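Putative peptidase (Parabacteroides merdae, PDB 4L8K) is a putative serine peptidase of family S41 that probably hydrolyses peptide bonds, although its substrate is not known. Local coordinates at residues Glu21-Phe26 with Ala62-Gly67; His68-Leu71 with Asp76-Arg79; Gly101-Ile106 with Lys111-Ala116. All coordinates share one frame; numbering follows the deposited sequence.

Contact 1 (Glu21-Phe26 with Ala62-Gly67); sequences ENYCFF and AEVKDG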
ATOM      1  N   GLU A  21     -10.938  15.194  16.121  1.00 33.84           N
ATOM      2  CA  GLU A  21      -9.795  15.119  17.015  1.00 34.01           C
ATOM      3  C   GLU A  21      -8.708  14.133  16.597  1.00 37.81           C
ATOM      4  O   GLU A  21      -7.565  14.314  17.033  1.00 39.15           O
ATOM      5  CB  GLU A  21     -10.278  14.769  18.433  1.00 36.25           C
ATOM      6  CG  GLU A  21     -11.236  15.825  18.992  1.00 44.41           C
ATOM      7  CD  GLU A  21     -11.903  15.572  20.329  1.00 58.97           C
ATOM      8  OE1 GLU A  21     -11.796  14.448  20.874  1.00 48.91           O
ATOM      9  OE2 GLU A  21     -12.564  16.513  20.823  1.00 61.45           O
ATOM     10  N   ASN A  22      -9.033  13.092  15.789  1.00 33.36           N
ATOM     11  CA  ASN A  22      -8.060  12.036  15.446  1.00 31.50           C
ATOM     12  C   ASN A  22      -7.719  11.904  13.958  1.00 33.03           C
ATOM     13  O   ASN A  22      -6.659  11.343  13.652  1.00 33.00           O
ATOM     14  CB  ASN A  22      -8.546  10.686  15.963  1.00 32.25           C
ATOM     15  CG  ASN A  22      -8.805  10.693  17.445  1.00 45.41           C
ATOM     16  OD1 ASN A  22      -7.888  10.611  18.259  1.00 42.32           O
ATOM     17  ND2 ASN A  22     -10.058  10.860  17.824  1.00 34.35           N
ATOM     18  N   TYR A  23      -8.577  12.392  13.042  1.00 29.57           N
ATOM     19  CA  TYR A  23      -8.304  12.302  11.593  1.00 29.59           C
ATOM     20  C   TYR A  23      -7.084  13.186  11.261  1.00 35.60           C
ATOM     21  O   TYR A  23      -7.025  14.346  11.672  1.00 36.77           O
ATOM     22  CB  TYR A  23      -9.544  12.670  10.757  1.00 30.52           C
ATOM     23  CG  TYR A  23      -9.385  12.338   9.293  1.00 30.25           C
ATOM     24  CD1 TYR A  23      -9.455  11.020   8.844  1.00 30.68           C
ATOM     25  CD2 TYR A  23      -9.110  13.334   8.358  1.00 30.70           C
ATOM     26  CE1 TYR A  23      -9.285  10.706   7.497  1.00 28.67           C
ATOM     27  CE2 TYR A  23      -8.928  13.028   7.008  1.00 30.28           C
ATOM     28  CZ  TYR A  23      -9.018  11.712   6.585  1.00 33.20           C
ATOM     29  OH  TYR A  23      -8.836  11.395   5.265  1.00 37.66           O
ATOM     30  N   CYS A  24      -6.086  12.603  10.582  1.00 33.42           N
ATOM     31  CA  CYS A  24      -4.777  13.217  10.329  1.00 34.79           C
ATOM     32  C   CYS A  24      -4.648  14.010   9.032  1.00 36.12           C
ATOM     33  O   CYS A  24      -3.621  14.681   8.882  1.00 35.70           O
ATOM     34  CB  CYS A  24      -3.690  12.144  10.372  1.00 35.14           C
ATOM     35  SG  CYS A  24      -3.629  11.194  11.905  1.00 39.67           S
ATOM     36  N   PHE A  25      -5.617  13.925   8.086  1.00 28.98           N
ATOM     37  CA  PHE A  25      -5.362  14.508   6.778  1.00 27.08           C
ATOM     38  C   PHE A  25      -6.324  15.593   6.321  1.00 32.18           C
ATOM     39  O   PHE A  25      -6.411  15.836   5.115  1.00 31.94           O
ATOM     40  CB  PHE A  25      -5.301  13.362   5.742  1.00 27.19           C
ATOM     41  CG  PHE A  25      -4.294  12.304   6.153  1.00 26.99           C
ATOM     42  CD1 PHE A  25      -2.920  12.558   6.086  1.00 28.77           C
ATOM     43  CD2 PHE A  25      -4.717  11.101   6.709  1.00 26.85           C
ATOM     44  CE1 PHE A  25      -1.988  11.593   6.503  1.00 28.76           C
ATOM     45  CE2 PHE A  25      -3.789  10.159   7.167  1.00 27.98           C
ATOM     46  CZ  PHE A  25      -2.431  10.404   7.048  1.00 26.31           C
ATOM     47  N   PHE A  26      -6.923  16.344   7.258  1.00 31.12           N
ATOM     48  CA  PHE A  26      -7.846  17.444   6.934  1.00 32.65           C
ATOM     49  C   PHE A  26      -7.216  18.540   6.042  1.00 40.40           C
ATOM     50  O   PHE A  26      -7.906  19.068   5.172  1.00 40.02           O
ATOM     51  CB  PHE A  26      -8.415  18.088   8.212  1.00 34.19           C
ATOM     52  CG  PHE A  26      -9.506  17.286   8.871  1.00 33.90           C
ATOM     53  CD1 PHE A  26     -10.643  16.914   8.163  1.00 35.69           C
ATOM     54  CD2 PHE A  26      -9.422  16.938  10.215  1.00 35.32           C
ATOM     55  CE1 PHE A  26     -11.660  16.185   8.779  1.00 35.34           C
ATOM     56  CE2 PHE A  26     -10.448  16.218  10.833  1.00 37.41           C
ATOM     57  CZ  PHE A  26     -11.566  15.860  10.115  1.00 34.51           C
ATOM     58  N   ALA A  62     -17.510   9.969   3.853  1.00 22.95           N
ATOM     59  CA  ALA A  62     -17.112  10.040   2.442  1.00 22.56           C
ATOM     60  C   ALA A  62     -16.794  11.494   1.998  1.00 26.97           C
ATOM     61  O   ALA A  62     -16.205  11.689   0.943  1.00 27.18           O
ATOM     62  CB  ALA A  62     -18.174   9.418   1.557  1.00 21.84           C
ATOM     63  N   GLU A  63     -17.120  12.495   2.828  1.00 25.25           N
ATOM     64  CA  GLU A  63     -16.788  13.906   2.554  1.00 26.02           C
ATOM     65  C   GLU A  63     -15.268  14.122   2.460  1.00 29.70           C
ATOM     66  O   GLU A  63     -14.830  15.001   1.723  1.00 30.21           O
ATOM     67  CB  GLU A  63     -17.379  14.844   3.621  1.00 28.42           C
ATOM     68  CG  GLU A  63     -18.907  14.901   3.620  1.00 30.02           C
ATOM     69  CD  GLU A  63     -19.570  15.814   2.604  1.00 39.78           C
ATOM     70  OE1 GLU A  63     -18.911  16.763   2.112  1.00 41.88           O
ATOM     71  OE2 GLU A  63     -20.782  15.619   2.354  1.00 35.23           O
ATOM     72  N   VAL A  64     -14.468  13.315   3.185  1.00 26.44           N
ATOM     73  CA  VAL A  64     -13.006  13.423   3.139  1.00 25.47           C
ATOM     74  C   VAL A  64     -12.426  12.564   1.994  1.00 28.77           C
ATOM     75  O   VAL A  64     -11.217  12.538   1.850  1.00 28.38           O
ATOM     76  CB  VAL A  64     -12.271  13.157   4.490  1.00 28.49           C
ATOM     77  CG1 VAL A  64     -12.693  14.167   5.552  1.00 29.26           C
ATOM     78  CG2 VAL A  64     -12.443  11.716   4.979  1.00 26.78           C
ATOM     79  N   LYS A  65     -13.269  11.874   1.184  1.00 25.98           N
ATOM     80  CA  LYS A  65     -12.847  11.090   0.006  1.00 24.71           C
ATOM     81  C   LYS A  65     -11.597  10.256   0.285  1.00 28.51           C
ATOM     82  O   LYS A  65     -10.574  10.392  -0.399  1.00 27.69           O
ATOM     83  CB  LYS A  65     -12.603  12.040  -1.186  1.00 27.19           C
ATOM     84  CG  LYS A  65     -13.860  12.799  -1.595  1.00 31.64           C
ATOM     85  CD  LYS A  65     -13.525  13.830  -2.648  1.00 38.47           C
ATOM     86  CE  LYS A  65     -14.697  14.706  -3.029  1.00 51.25           C
ATOM     87  NZ  LYS A  65     -15.812  13.930  -3.637  1.00 66.92           N
ATOM     88  N   ASP A  66     -11.693   9.390   1.315  1.00 24.57           N
ATOM     89  CA  ASP A  66     -10.581   8.596   1.798  1.00 22.52           C
ATOM     90  C   ASP A  66     -10.895   7.085   1.743  1.00 25.43           C
ATOM     91  O   ASP A  66     -11.778   6.595   2.465  1.00 23.56           O
ATOM     92  CB  ASP A  66     -10.255   9.052   3.234  1.00 24.06           C
ATOM     93  CG  ASP A  66      -9.089   8.354   3.880  1.00 30.07           C
ATOM     94  OD1 ASP A  66      -8.455   7.509   3.210  1.00 29.67           O
ATOM     95  OD2 ASP A  66      -8.803   8.653   5.049  1.00 33.42           O
ATOM     96  N   GLY A  67     -10.099   6.361   0.942  1.00 21.03           N
ATOM     97  CA  GLY A  67     -10.241   4.918   0.769  1.00 19.66           C
ATOM     98  C   GLY A  67      -9.863   4.152   2.015  1.00 22.27           C
ATOM     99  O   GLY A  67     -10.178   2.974   2.136  1.00 21.20           O
TER
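Tyr-23 reaches Asp-66 through its phenol oxygen: OH of Tyr-23 donates a hydrogen bond to OD2 of Asp-66 at 2.8 Å. The carboxylate oxygen lies in the plane of the ring, at its edge, yet the hydroxyl reaches it from above the carboxylate plane, the two planes being 62° apart. With its CG anti to the backbone N (chi1 -169°), Tyr-23 carries the ring across to Val-64 as well. Of the two methyls of that valine, CG2 packs 3.8 Å from CZ of Tyr-23, while CG1 turns to Phe-26, 3.9 Å from its CE1. The ring of Phe-26 in turn has CD2 of Tyr-23 over its centre, and Trp-33 and His-190 adjoin it. The contact thus joins the turn that follows helix 8-22 to the loop that follows helix 50-61. A phenylalanine in place of Tyr-23 would probably keep much of the packing on Val-64 but leave OD2 of Asp-66 without its phenol donor. That buried carboxylate has further partners in Thr-69 OG1, also at OD2, and His-68 N, at OD1, so both oxygens of the acid are engaged, which fixes its rotation.

Contact 2 (His68-Leu71 with Asp76-Arg79); sequences HTNL and DMSR. With PO4 (phosphate ion), chain E.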
ATOM      1  N   HIS A  68      -9.210   4.826   2.963  1.00 20.33           N
ATOM      2  CA  HIS A  68      -8.757   4.214   4.213  1.00 20.43           C
ATOM      3  C   HIS A  68      -9.724   4.457   5.362  1.00 22.91           C
ATOM      4  O   HIS A  68      -9.498   3.911   6.426  1.00 23.99           O
ATOM      5  CB  HIS A  68      -7.316   4.677   4.558  1.00 21.51           C
ATOM      6  CG  HIS A  68      -6.348   4.116   3.557  1.00 24.42           C
ATOM      7  ND1 HIS A  68      -5.913   2.799   3.645  1.00 26.07           N
ATOM      8  CD2 HIS A  68      -5.950   4.622   2.365  1.00 25.71           C
ATOM      9  CE1 HIS A  68      -5.195   2.578   2.546  1.00 24.63           C
ATOM     10  NE2 HIS A  68      -5.178   3.643   1.752  1.00 24.83           N
ATOM     11  N   THR A  69     -10.811   5.206   5.139  1.00 19.18           N
ATOM     12  CA  THR A  69     -11.813   5.513   6.156  1.00 19.99           C
ATOM     13  C   THR A  69     -13.058   4.650   5.947  1.00 22.93           C
ATOM     14  O   THR A  69     -13.571   4.567   4.825  1.00 21.62           O
ATOM     15  CB  THR A  69     -12.137   7.027   6.162  1.00 27.99           C
ATOM     16  OG1 THR A  69     -10.989   7.721   6.643  1.00 27.97           O
ATOM     17  CG2 THR A  69     -13.337   7.385   7.039  1.00 18.74           C
ATOM     18  N   ASN A  70     -13.547   4.027   7.046  1.00 20.16           N
ATOM     19  CA  ASN A  70     -14.747   3.183   7.030  1.00 20.85           C
ATOM     20  C   ASN A  70     -15.558   3.282   8.320  1.00 25.63           C
ATOM     21  O   ASN A  70     -14.996   3.388   9.407  1.00 28.21           O
ATOM     22  CB  ASN A  70     -14.367   1.694   6.815  1.00 23.27           C
ATOM     23  CG  ASN A  70     -13.488   1.452   5.610  1.00 41.22           C
ATOM     24  OD1 ASN A  70     -12.259   1.416   5.717  1.00 35.04           O
ATOM     25  ND2 ASN A  70     -14.091   1.324   4.434  1.00 25.22           N
ATOM     26  N   LEU A  71     -16.874   3.178   8.191  1.00 21.21           N
ATOM     27  CA  LEU A  71     -17.817   3.084   9.306  1.00 19.99           C
ATOM     28  C   LEU A  71     -18.293   1.637   9.306  1.00 24.53           C
ATOM     29  O   LEU A  71     -18.729   1.152   8.257  1.00 25.50           O
ATOM     30  CB  LEU A  71     -18.992   4.083   9.181  1.00 18.97           C
ATOM     31  CG  LEU A  71     -20.003   4.105  10.347  1.00 22.49           C
ATOM     32  CD1 LEU A  71     -19.371   4.628  11.644  1.00 22.76           C
ATOM     33  CD2 LEU A  71     -21.210   4.966   9.984  1.00 23.03           C
ATOM     34  N   ASP A  76     -23.389  -3.554   7.801  1.00 19.94           N
ATOM     35  CA  ASP A  76     -22.666  -3.008   6.649  1.00 19.34           C
ATOM     36  C   ASP A  76     -21.395  -2.295   7.051  1.00 23.40           C
ATOM     37  O   ASP A  76     -21.139  -2.042   8.220  1.00 22.17           O
ATOM     38  CB  ASP A  76     -23.550  -2.028   5.812  1.00 21.67           C
ATOM     39  CG  ASP A  76     -23.135  -1.866   4.338  1.00 32.37           C
ATOM     40  OD1 ASP A  76     -22.184  -2.561   3.895  1.00 29.38           O
ATOM     41  OD2 ASP A  76     -23.757  -1.052   3.634  1.00 41.71           O
HETATM   42  N   MSE A  77     -20.591  -1.984   6.045  1.00 20.71           N
HETATM   43  CA  MSE A  77     -19.375  -1.207   6.153  1.00 20.97           C
HETATM   44  C   MSE A  77     -19.429  -0.119   5.081  1.00 24.84           C
HETATM   45  O   MSE A  77     -19.632  -0.419   3.896  1.00 20.72           O
HETATM   46  CB  MSE A  77     -18.132  -2.084   5.985  1.00 22.02           C
HETATM   47  CG  MSE A  77     -16.854  -1.311   6.235  1.00 28.16           C
HETATM   48 SE   MSE A  77     -15.281  -2.367   5.915  0.75 33.35          SE
HETATM   49  CE  MSE A  77     -15.293  -2.344   4.141  1.00 27.78           C
ATOM     50  N   SER A  78     -19.320   1.139   5.512  1.00 22.01           N
ATOM     51  CA  SER A  78     -19.310   2.261   4.574  1.00 21.44           C
ATOM     52  C   SER A  78     -17.915   2.361   3.976  1.00 23.13           C
ATOM     53  O   SER A  78     -16.936   1.966   4.609  1.00 21.45           O
ATOM     54  CB  SER A  78     -19.731   3.567   5.248  1.00 21.28           C
ATOM     55  OG  SER A  78     -18.646   4.233   5.868  1.00 26.98           O
ATOM     56  N   ARG A  79     -17.828   2.846   2.745  1.00 20.20           N
ATOM     57  CA  ARG A  79     -16.533   2.963   2.076  1.00 20.09           C
ATOM     58  C   ARG A  79     -16.550   4.027   0.993  1.00 25.09           C
ATOM     59  O   ARG A  79     -17.610   4.376   0.478  1.00 26.15           O
ATOM     60  CB  ARG A  79     -16.122   1.595   1.452  1.00 19.24           C
ATOM     61  CG  ARG A  79     -17.159   1.007   0.454  1.00 22.13           C
ATOM     62  CD  ARG A  79     -17.968  -0.113   1.058  1.00 30.09           C
ATOM     63  NE  ARG A  79     -18.773  -0.799   0.047  1.00 32.79           N
ATOM     64  CZ  ARG A  79     -19.818  -1.587   0.307  1.00 38.57           C
ATOM     65  NH1 ARG A  79     -20.222  -1.778   1.556  1.00 22.86           N
ATOM     66  NH2 ARG A  79     -20.460  -2.196  -0.679  1.00 19.59           N
TER
HETATM   67  P   PO4 E 401      -4.216   1.909   6.991  1.00 44.00           P
HETATM   68  O1  PO4 E 401      -3.982   3.113   7.885  1.00 49.01           O
HETATM   69  O2  PO4 E 401      -3.080   1.850   5.920  1.00 44.14           O
HETATM   70  O3  PO4 E 401      -4.208   0.625   7.861  1.00 46.64           O
HETATM   71  O4  PO4 E 401      -5.573   2.073   6.268  1.00 44.92           O
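Asn-70 reaches across to Ser-78 with its side-chain amide, and each step of that side chain finds something to touch. Its CB lies 3.9 Å from CG of selenomethionine Met-77 and also approaches the carbonyl O of Ser-78. CG, 3.6 Å from Ser-78 O, sits anti to the carbonyl carbon of its own residue (chi1 -53°), which brings the amide within reach of that oxygen. At the tip the two branches part. ND2 gives a hydrogen bond of 2.9 Å to Ser-78 O, nearly straight at 161°, with the acceptor close to the amide plane and the donor on a carbonyl lone pair; CB of Arg-79 and the selenomethionine methyl CE also lie close to the same nitrogen. OD1 is taken by a bound methylpentanediol, probably from the crystallisation liquor.

Strand 70-72 is an outer strand of a three-stranded antiparallel sheet, bonded through the backbone of Asn-70 to that of Arg-264 in strand 262-266, and the segment 76-79 returns beside it in a nearly opposite direction. Ser-78 N donates to Leu-71 O at 2.8 Å, whereas Leu-71 N is answered by the serine side chain, its bond to Ser-78 OG measuring 3.1 Å. Beyond the pairing, Arg-79 folds back on its own segment, NH1 donating to Met-77 O at 2.8 Å and making a weaker salt bridge with Asp-76 OD1. In the loop before the strand, ND1 of His-68 donates to O4 of a phosphate ion at 2.7 Å; the ion, probably also from the crystallisation liquor, is bound as well by Ser-223, Ser-249, Gly-250, Arg-264 and Ser-266.

Contact 3 (Gly101-Ile106 with Lys111-Ala116); sequences GTDYKI and KYKRLA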
ATOM      1  N   GLY A 101       2.680 -20.266 -14.628  1.00 22.53           N
ATOM      2  CA  GLY A 101       2.330 -21.622 -15.042  1.00 21.88           C
ATOM      3  C   GLY A 101       1.905 -22.491 -13.866  1.00 27.99           C
ATOM      4  O   GLY A 101       1.304 -22.003 -12.895  1.00 27.23           O
ATOM      5  N   THR A 102       2.297 -23.770 -13.901  1.00 27.00           N
ATOM      6  CA  THR A 102       1.983 -24.706 -12.826  1.00 27.44           C
ATOM      7  C   THR A 102       3.253 -25.172 -12.101  1.00 31.06           C
ATOM      8  O   THR A 102       3.149 -25.798 -11.045  1.00 31.58           O
ATOM      9  CB  THR A 102       1.191 -25.924 -13.374  1.00 33.81           C
ATOM     10  OG1 THR A 102       2.000 -26.631 -14.326  1.00 39.50           O
ATOM     11  CG2 THR A 102      -0.182 -25.529 -13.963  1.00 22.87           C
ATOM     12  N   ASP A 103       4.439 -24.888 -12.678  1.00 25.96           N
ATOM     13  CA  ASP A 103       5.732 -25.354 -12.173  1.00 25.27           C
ATOM     14  C   ASP A 103       6.506 -24.266 -11.384  1.00 27.45           C
ATOM     15  O   ASP A 103       7.723 -24.393 -11.187  1.00 28.60           O
ATOM     16  CB  ASP A 103       6.590 -25.853 -13.357  1.00 27.78           C
ATOM     17  CG  ASP A 103       6.809 -24.815 -14.454  1.00 42.38           C
ATOM     18  OD1 ASP A 103       6.122 -23.747 -14.419  1.00 41.89           O
ATOM     19  OD2 ASP A 103       7.593 -25.102 -15.395  1.00 49.71           O
ATOM     20  N   TYR A 104       5.816 -23.208 -10.939  1.00 21.55           N
ATOM     21  CA  TYR A 104       6.439 -22.154 -10.141  1.00 19.88           C
ATOM     22  C   TYR A 104       6.764 -22.709  -8.730  1.00 23.78           C
ATOM     23  O   TYR A 104       6.181 -23.706  -8.302  1.00 23.47           O
ATOM     24  CB  TYR A 104       5.542 -20.917 -10.058  1.00 19.60           C
ATOM     25  CG  TYR A 104       4.200 -21.168  -9.394  1.00 20.07           C
ATOM     26  CD1 TYR A 104       4.055 -21.073  -8.008  1.00 21.59           C
ATOM     27  CD2 TYR A 104       3.071 -21.483 -10.152  1.00 19.13           C
ATOM     28  CE1 TYR A 104       2.827 -21.319  -7.392  1.00 22.61           C
ATOM     29  CE2 TYR A 104       1.839 -21.727  -9.548  1.00 18.83           C
ATOM     30  CZ  TYR A 104       1.722 -21.643  -8.166  1.00 30.67           C
ATOM     31  OH  TYR A 104       0.514 -21.856  -7.547  1.00 32.53           O
ATOM     32  N   LYS A 105       7.685 -22.074  -8.031  1.00 19.67           N
ATOM     33  CA  LYS A 105       8.092 -22.541  -6.712  1.00 20.57           C
ATOM     34  C   LYS A 105       7.347 -21.780  -5.636  1.00 24.64           C
ATOM     35  O   LYS A 105       6.975 -20.628  -5.856  1.00 22.21           O
ATOM     36  CB  LYS A 105       9.613 -22.370  -6.531  1.00 24.26           C
ATOM     37  CG  LYS A 105      10.496 -22.744  -7.731  1.00 32.83           C
ATOM     38  CD  LYS A 105      10.607 -24.220  -7.895  1.00 42.34           C
ATOM     39  CE  LYS A 105      11.717 -24.542  -8.857  1.00 53.76           C
ATOM     40  NZ  LYS A 105      11.741 -25.990  -9.182  1.00 70.91           N
ATOM     41  N   ILE A 106       7.133 -22.421  -4.458  1.00 23.55           N
ATOM     42  CA  ILE A 106       6.431 -21.819  -3.312  1.00 21.56           C
ATOM     43  C   ILE A 106       7.378 -21.771  -2.104  1.00 25.22           C
ATOM     44  O   ILE A 106       7.810 -22.808  -1.632  1.00 23.94           O
ATOM     45  CB  ILE A 106       5.101 -22.562  -2.975  1.00 22.53           C
ATOM     46  CG1 ILE A 106       4.100 -22.434  -4.134  1.00 21.78           C
ATOM     47  CG2 ILE A 106       4.505 -22.036  -1.643  1.00 20.54           C
ATOM     48  CD1 ILE A 106       2.899 -23.424  -4.077  1.00 26.64           C
ATOM     49  N   LYS A 111       5.536 -16.828  -4.455  1.00 16.98           N
ATOM     50  CA  LYS A 111       5.486 -17.652  -5.653  1.00 16.57           C
ATOM     51  C   LYS A 111       6.637 -17.153  -6.487  1.00 21.46           C
ATOM     52  O   LYS A 111       6.772 -15.926  -6.652  1.00 19.68           O
ATOM     53  CB  LYS A 111       4.159 -17.544  -6.426  1.00 17.02           C
ATOM     54  CG  LYS A 111       2.933 -18.037  -5.695  1.00 21.52           C
ATOM     55  CD  LYS A 111       1.734 -17.856  -6.615  1.00 17.09           C
ATOM     56  CE  LYS A 111       0.439 -18.356  -6.024  1.00 26.38           C
ATOM     57  NZ  LYS A 111      -0.702 -18.012  -6.937  1.00 29.16           N
ATOM     58  N   TYR A 112       7.523 -18.056  -6.964  1.00 18.27           N
ATOM     59  CA  TYR A 112       8.658 -17.542  -7.715  1.00 17.12           C
ATOM     60  C   TYR A 112       9.040 -18.449  -8.874  1.00 22.00           C
ATOM     61  O   TYR A 112       8.842 -19.659  -8.832  1.00 22.94           O
ATOM     62  CB  TYR A 112       9.851 -17.213  -6.798  1.00 16.39           C
ATOM     63  CG  TYR A 112      10.537 -18.397  -6.146  1.00 17.86           C
ATOM     64  CD1 TYR A 112      10.029 -18.971  -4.974  1.00 20.15           C
ATOM     65  CD2 TYR A 112      11.747 -18.881  -6.635  1.00 17.68           C
ATOM     66  CE1 TYR A 112      10.683 -20.045  -4.348  1.00 20.34           C
ATOM     67  CE2 TYR A 112      12.417 -19.942  -6.008  1.00 19.05           C
ATOM     68  CZ  TYR A 112      11.886 -20.518  -4.863  1.00 24.60           C
ATOM     69  OH  TYR A 112      12.566 -21.569  -4.277  1.00 24.28           O
ATOM     70  N   LYS A 113       9.555 -17.840  -9.936  1.00 19.83           N
ATOM     71  CA  LYS A 113       9.943 -18.541 -11.156  1.00 20.54           C
ATOM     72  C   LYS A 113      10.908 -17.706 -11.997  1.00 22.69           C
ATOM     73  O   LYS A 113      10.764 -16.488 -12.076  1.00 20.17           O
ATOM     74  CB  LYS A 113       8.673 -18.848 -11.985  1.00 23.31           C
ATOM     75  CG  LYS A 113       8.880 -19.840 -13.109  1.00 30.72           C
ATOM     76  CD  LYS A 113       7.627 -20.034 -13.892  1.00 32.64           C
ATOM     77  CE  LYS A 113       7.817 -21.010 -15.014  1.00 35.70           C
ATOM     78  NZ  LYS A 113       6.503 -21.383 -15.607  1.00 51.96           N
ATOM     79  N   ARG A 114      11.825 -18.387 -12.703  1.00 21.16           N
ATOM     80  CA  ARG A 114      12.742 -17.727 -13.636  1.00 21.02           C
ATOM     81  C   ARG A 114      12.031 -17.522 -14.983  1.00 23.76           C
ATOM     82  O   ARG A 114      11.369 -18.435 -15.496  1.00 23.38           O
ATOM     83  CB  ARG A 114      14.048 -18.517 -13.828  1.00 17.71           C
ATOM     84  CG  ARG A 114      14.913 -18.511 -12.594  1.00 15.88           C
ATOM     85  CD  ARG A 114      16.295 -19.093 -12.834  1.00 20.01           C
ATOM     86  NE  ARG A 114      16.267 -20.420 -13.451  1.00 23.08           N
ATOM     87  CZ  ARG A 114      16.901 -21.485 -12.966  1.00 38.15           C
ATOM     88  NH1 ARG A 114      17.582 -21.403 -11.828  1.00 26.15           N
ATOM     89  NH2 ARG A 114      16.871 -22.633 -13.621  1.00 23.38           N
ATOM     90  N   LEU A 115      12.180 -16.322 -15.542  1.00 17.87           N
ATOM     91  CA  LEU A 115      11.628 -15.969 -16.843  1.00 17.63           C
ATOM     92  C   LEU A 115      12.762 -15.577 -17.823  1.00 23.92           C
ATOM     93  O   LEU A 115      13.910 -15.403 -17.404  1.00 24.08           O
ATOM     94  CB  LEU A 115      10.619 -14.789 -16.689  1.00 16.87           C
ATOM     95  CG  LEU A 115       9.449 -14.934 -15.683  1.00 17.74           C
ATOM     96  CD1 LEU A 115       8.645 -13.635 -15.632  1.00 17.13           C
ATOM     97  CD2 LEU A 115       8.553 -16.125 -16.049  1.00 12.92           C
ATOM     98  N   ALA A 116      12.412 -15.413 -19.121  1.00 20.62           N
ATOM     99  CA  ALA A 116      13.270 -14.957 -20.210  1.00 19.43           C
ATOM    100  C   ALA A 116      14.616 -15.743 -20.287  1.00 26.66           C
ATOM    101  O   ALA A 116      15.709 -15.185 -20.055  1.00 27.71           O
ATOM    102  CB  ALA A 116      13.530 -13.461 -20.054  1.00 19.68           C
TER
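NZ of Lys-113 has several partners: it forms a salt bridge with OD1 of Asp-103 at 2.7 Å, and the carbonyls of Tyr-99 and Leu-100 add weak hydrogen bonds. The ammonium group comes to the syn side of the carboxylate, 18° out of its plane. To get there the lysine stretches fully, its CG anti to the backbone N (chi1 -167°) and every later torsion extended, and it crosses the aspartate at about a right angle.

One residue nearer the hairpin turn, the backbones of Lys-105 and Tyr-112 form an antiparallel hydrogen-bonded pair. Lys-105 N donates to Tyr-112 O at 2.8 Å and almost straight, while Tyr-112 N returns a bond of 2.9 Å to Lys-105 O. Their side chains share a face of the sheet, where CB of Lys-105 rests over the tyrosine ring in a CH-pi contact, 3.5 Å from its centroid. The lysine then bends at chi2 and carries its amine away from the other segment. Tyr-104 meets a different lysine: its CE1 lies 3.7 Å from CG of Lys-111, whose extended chain runs obliquely along the ring toward the phenol oxygen, aliphatic carbons against the aromatic carbons. Ile-106 and Lys-111 follow as a non-hydrogen-bonded pair.

The hairpin of strands 105-107 and 110-115 forms one border of a seven-stranded mixed sheet, with 105-107 outermost. On the inner side of the hairpin, within the sheet, Lys-111 and Lys-113 bond through their backbones to Tyr-124 and Tyr-122 of strand 120-125; Lys-111 also touches helix 93-100, and Leu-115 leans on helix 301-311.

How the contacts relate
From the N terminus, contact 1 closes the longest of the three loops, bringing the end of helix 8-22 to the turn after helix 50-61 with helices 33-43 and 50-61 enclosed between. Contact 2 opens at the very next residue and closes a short return beside strand 70-72. The two touch, Tyr-23 CE1 lying 3.5 Å from Thr-69 OG1, and so tie the N-terminal helices to the edge of the small antiparallel sheet. Contact 3 closes a hairpin at the border of the seven-stranded sheet, its centre about 37 Å from that of contact 2 and, relative to contact 1, across the chain's centre. All three follow in series; none nests or crosses.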